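Local coordinates for protein homoserine kinase (Cytophaga hutchinsonii, PDB 4P52) that probably phosphorylates L-homoserine with ATP to give O-phosphohomoserine, as a GHMP-family kinase of the threonine pathway, at residues V38-D43 against G230-G235. Numbering follows the deposited sequence.
Sequences VSCGFD and GGLVAG
Leu232 meets Val38 and Cys40 through a single methyl, CD2. Val38 and Cys40 belong to a type II' beta turn that runs from Val38 to Gly41, in the loop between strands 26-36 and 45-49. Leu232 lies on helix 219-237. The contact thus joins an N-terminal strand-to-strand loop of this GHMP kinase to helix 219-237.

Cys40 SG lies 3.6 Å from Leu232 CD2. On the Val38 side, the backbone O is also 3.6 Å from Leu232 CD2. The side chain of Val38 stands a little farther off, with CG1 4.4 Å from Leu232 CD2. The methyl therefore touches a thiol and a carbonyl oxygen, with an aliphatic branch at looser distance. No hydrogen bond crosses between the segments. The side-chain packing is apolar, but CD2 also rests against Val38 O.

Torsions set up the meeting. Leu232 CG is anti to the backbone N (chi1 -169°), and the side chain extends from the helix toward the turn. Cys40 SG sits between its own backbone N and carbonyl carbon (chi1 56°), pointing at the leucine. The backbones stay well apart, with Cys40 CA 8.1 Å from Leu232 CA.

All three touching residues are buried. Leu45 packs on both Val38 and Leu232, and Ile244 of helix 241-247 adds to the leucine's surroundings. The loop also reaches the dimer interface, where Phe42 O accepts a hydrogen bond from Trp226 NE1 of the second subunit. Val233 packs on Gly230 of that same subunit, so both segments take part in the interface. Gly41 closes the beta turn and is also the centre of an inverse gamma turn, Cys40 to Phe42. This second turn is spanned by a weak hydrogen bond, Phe42 N to Cys40 O, 3.0 Å.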
ATOM      1  N   VAL A  38      -9.743   5.545  -6.291  1.00 31.61           N
ATOM      2  CA  VAL A  38      -8.791   6.624  -5.958  1.00 31.52           C
ATOM      3  C   VAL A  38      -7.443   6.385  -6.677  1.00 34.13           C
ATOM      4  O   VAL A  38      -6.385   6.278  -6.047  1.00 36.68           O
ATOM      5  CB  VAL A  38      -8.602   6.789  -4.420  1.00 28.98           C
ATOM      6  CG1 VAL A  38      -7.802   8.043  -4.080  1.00 25.61           C
ATOM      7  CG2 VAL A  38      -9.947   6.808  -3.691  1.00 28.65           C
ATOM      8  N   SER A  39      -7.495   6.257  -8.000  1.00 33.06           N
ATOM      9  CA  SER A  39      -6.283   5.982  -8.776  1.00 37.02           C
ATOM     10  C   SER A  39      -5.739   4.546  -8.585  1.00 35.79           C
ATOM     11  O   SER A  39      -6.312   3.564  -9.095  1.00 35.29           O
ATOM     12  CB  SER A  39      -5.196   7.021  -8.461  1.00 40.82           C
ATOM     13  OG  SER A  39      -4.190   6.967  -9.444  1.00 45.55           O
ATOM     14  N   CYS A  40      -4.636   4.415  -7.860  1.00 33.76           N
ATOM     15  CA  CYS A  40      -3.932   3.140  -7.865  1.00 35.00           C
ATOM     16  C   CYS A  40      -4.580   2.096  -6.948  1.00 31.98           C
ATOM     17  O   CYS A  40      -4.332   0.906  -7.106  1.00 32.60           O
ATOM     18  CB  CYS A  40      -2.468   3.338  -7.501  1.00 39.57           C
ATOM     19  SG  CYS A  40      -2.306   4.159  -5.904  1.00 43.88           S
ATOM     20  N   GLY A  41      -5.441   2.533  -6.036  1.00 28.57           N
ATOM     21  CA  GLY A  41      -6.013   1.645  -5.045  1.00 26.93           C
ATOM     22  C   GLY A  41      -7.290   0.952  -5.471  1.00 26.67           C
ATOM     23  O   GLY A  41      -8.270   0.911  -4.703  1.00 27.81           O
ATOM     24  N   PHE A  42      -7.283   0.372  -6.669  1.00 24.70           N
ATOM     25  CA  PHE A  42      -8.438  -0.358  -7.187  1.00 23.41           C
ATOM     26  C   PHE A  42      -9.019  -1.360  -6.175  1.00 24.54           C
ATOM     27  O   PHE A  42      -8.297  -2.228  -5.671  1.00 25.41           O
ATOM     28  CB  PHE A  42      -8.075  -1.072  -8.487  1.00 22.62           C
ATOM     29  CG  PHE A  42      -9.225  -1.798  -9.107  1.00 22.44           C
ATOM     30  CD1 PHE A  42     -10.287  -1.086  -9.692  1.00 22.21           C
ATOM     31  CD2 PHE A  42      -9.277  -3.199  -9.097  1.00 22.19           C
ATOM     32  CE1 PHE A  42     -11.372  -1.783 -10.245  1.00 22.32           C
ATOM     33  CE2 PHE A  42     -10.351  -3.887  -9.666  1.00 21.52           C
ATOM     34  CZ  PHE A  42     -11.401  -3.177 -10.240  1.00 21.52           C
ATOM     35  N   ASP A  43     -10.313  -1.216  -5.885  1.00 24.75           N
ATOM     36  CA  ASP A  43     -11.071  -2.082  -4.946  1.00 26.44           C
ATOM     37  C   ASP A  43     -10.723  -1.925  -3.474  1.00 24.60           C
ATOM     38  O   ASP A  43     -11.281  -2.632  -2.634  1.00 25.62           O
ATOM     39  CB  ASP A  43     -10.946  -3.572  -5.297  1.00 31.01           C
ATOM     40  CG  ASP A  43     -11.956  -4.041  -6.343  1.00 38.67           C
ATOM     41  OD1 ASP A  43     -12.826  -3.246  -6.793  1.00 42.65           O
ATOM     42  OD2 ASP A  43     -11.855  -5.237  -6.732  1.00 41.51           O
ATOM     43  N   GLY A 230       1.078   1.860  -1.599  1.00 31.22           N
ATOM     44  CA  GLY A 230       1.822   2.173  -0.380  1.00 33.02           C
ATOM     45  C   GLY A 230       2.213   3.647  -0.333  1.00 32.84           C
ATOM     46  O   GLY A 230       2.150   4.276   0.726  1.00 32.03           O
ATOM     47  N   GLY A 231       2.616   4.183  -1.486  1.00 32.00           N
ATOM     48  CA  GLY A 231       3.058   5.557  -1.604  1.00 32.41           C
ATOM     49  C   GLY A 231       1.905   6.484  -1.299  1.00 34.76           C
ATOM     50  O   GLY A 231       2.097   7.520  -0.684  1.00 35.19           O
ATOM     51  N   LEU A 232       0.700   6.095  -1.723  1.00 35.46           N
ATOM     52  CA  LEU A 232      -0.497   6.900  -1.507  1.00 36.18           C
ATOM     53  C   LEU A 232      -0.944   6.876  -0.039  1.00 39.66           C
ATOM     54  O   LEU A 232      -1.219   7.921   0.543  1.00 43.78           O
ATOM     55  CB  LEU A 232      -1.624   6.415  -2.418  1.00 35.39           C
ATOM     56  CG  LEU A 232      -2.906   7.223  -2.584  1.00 35.94           C
ATOM     57  CD1 LEU A 232      -2.626   8.688  -2.826  1.00 36.24           C
ATOM     58  CD2 LEU A 232      -3.670   6.677  -3.772  1.00 36.42           C
ATOM     59  N   VAL A 233      -1.029   5.688   0.555  1.00 37.75           N
ATOM     60  CA  VAL A 233      -1.376   5.562   1.966  1.00 38.71           C
ATOM     61  C   VAL A 233      -0.405   6.335   2.880  1.00 43.93           C
ATOM     62  O   VAL A 233      -0.839   7.035   3.797  1.00 46.09           O
ATOM     63  CB  VAL A 233      -1.472   4.081   2.372  1.00 36.22           C
ATOM     64  CG1 VAL A 233      -1.588   3.911   3.875  1.00 35.65           C
ATOM     65  CG2 VAL A 233      -2.663   3.432   1.674  1.00 34.68           C
ATOM     66  N   ALA A 234       0.896   6.224   2.607  1.00 44.19           N
ATOM     67  CA  ALA A 234       1.908   6.938   3.380  1.00 44.75           C
ATOM     68  C   ALA A 234       1.742   8.436   3.178  1.00 45.83           C
ATOM     69  O   ALA A 234       1.700   9.176   4.145  1.00 48.52           O
ATOM     70  CB  ALA A 234       3.322   6.483   3.016  1.00 42.41           C
ATOM     71  N   GLY A 235       1.647   8.864   1.921  1.00 45.61           N
ATOM     72  CA  GLY A 235       1.315  10.250   1.560  1.00 47.75           C
ATOM     73  C   GLY A 235       0.106  10.874   2.267  1.00 49.85           C
ATOM     74  O   GLY A 235       0.137  12.053   2.593  1.00 56.68           O
TER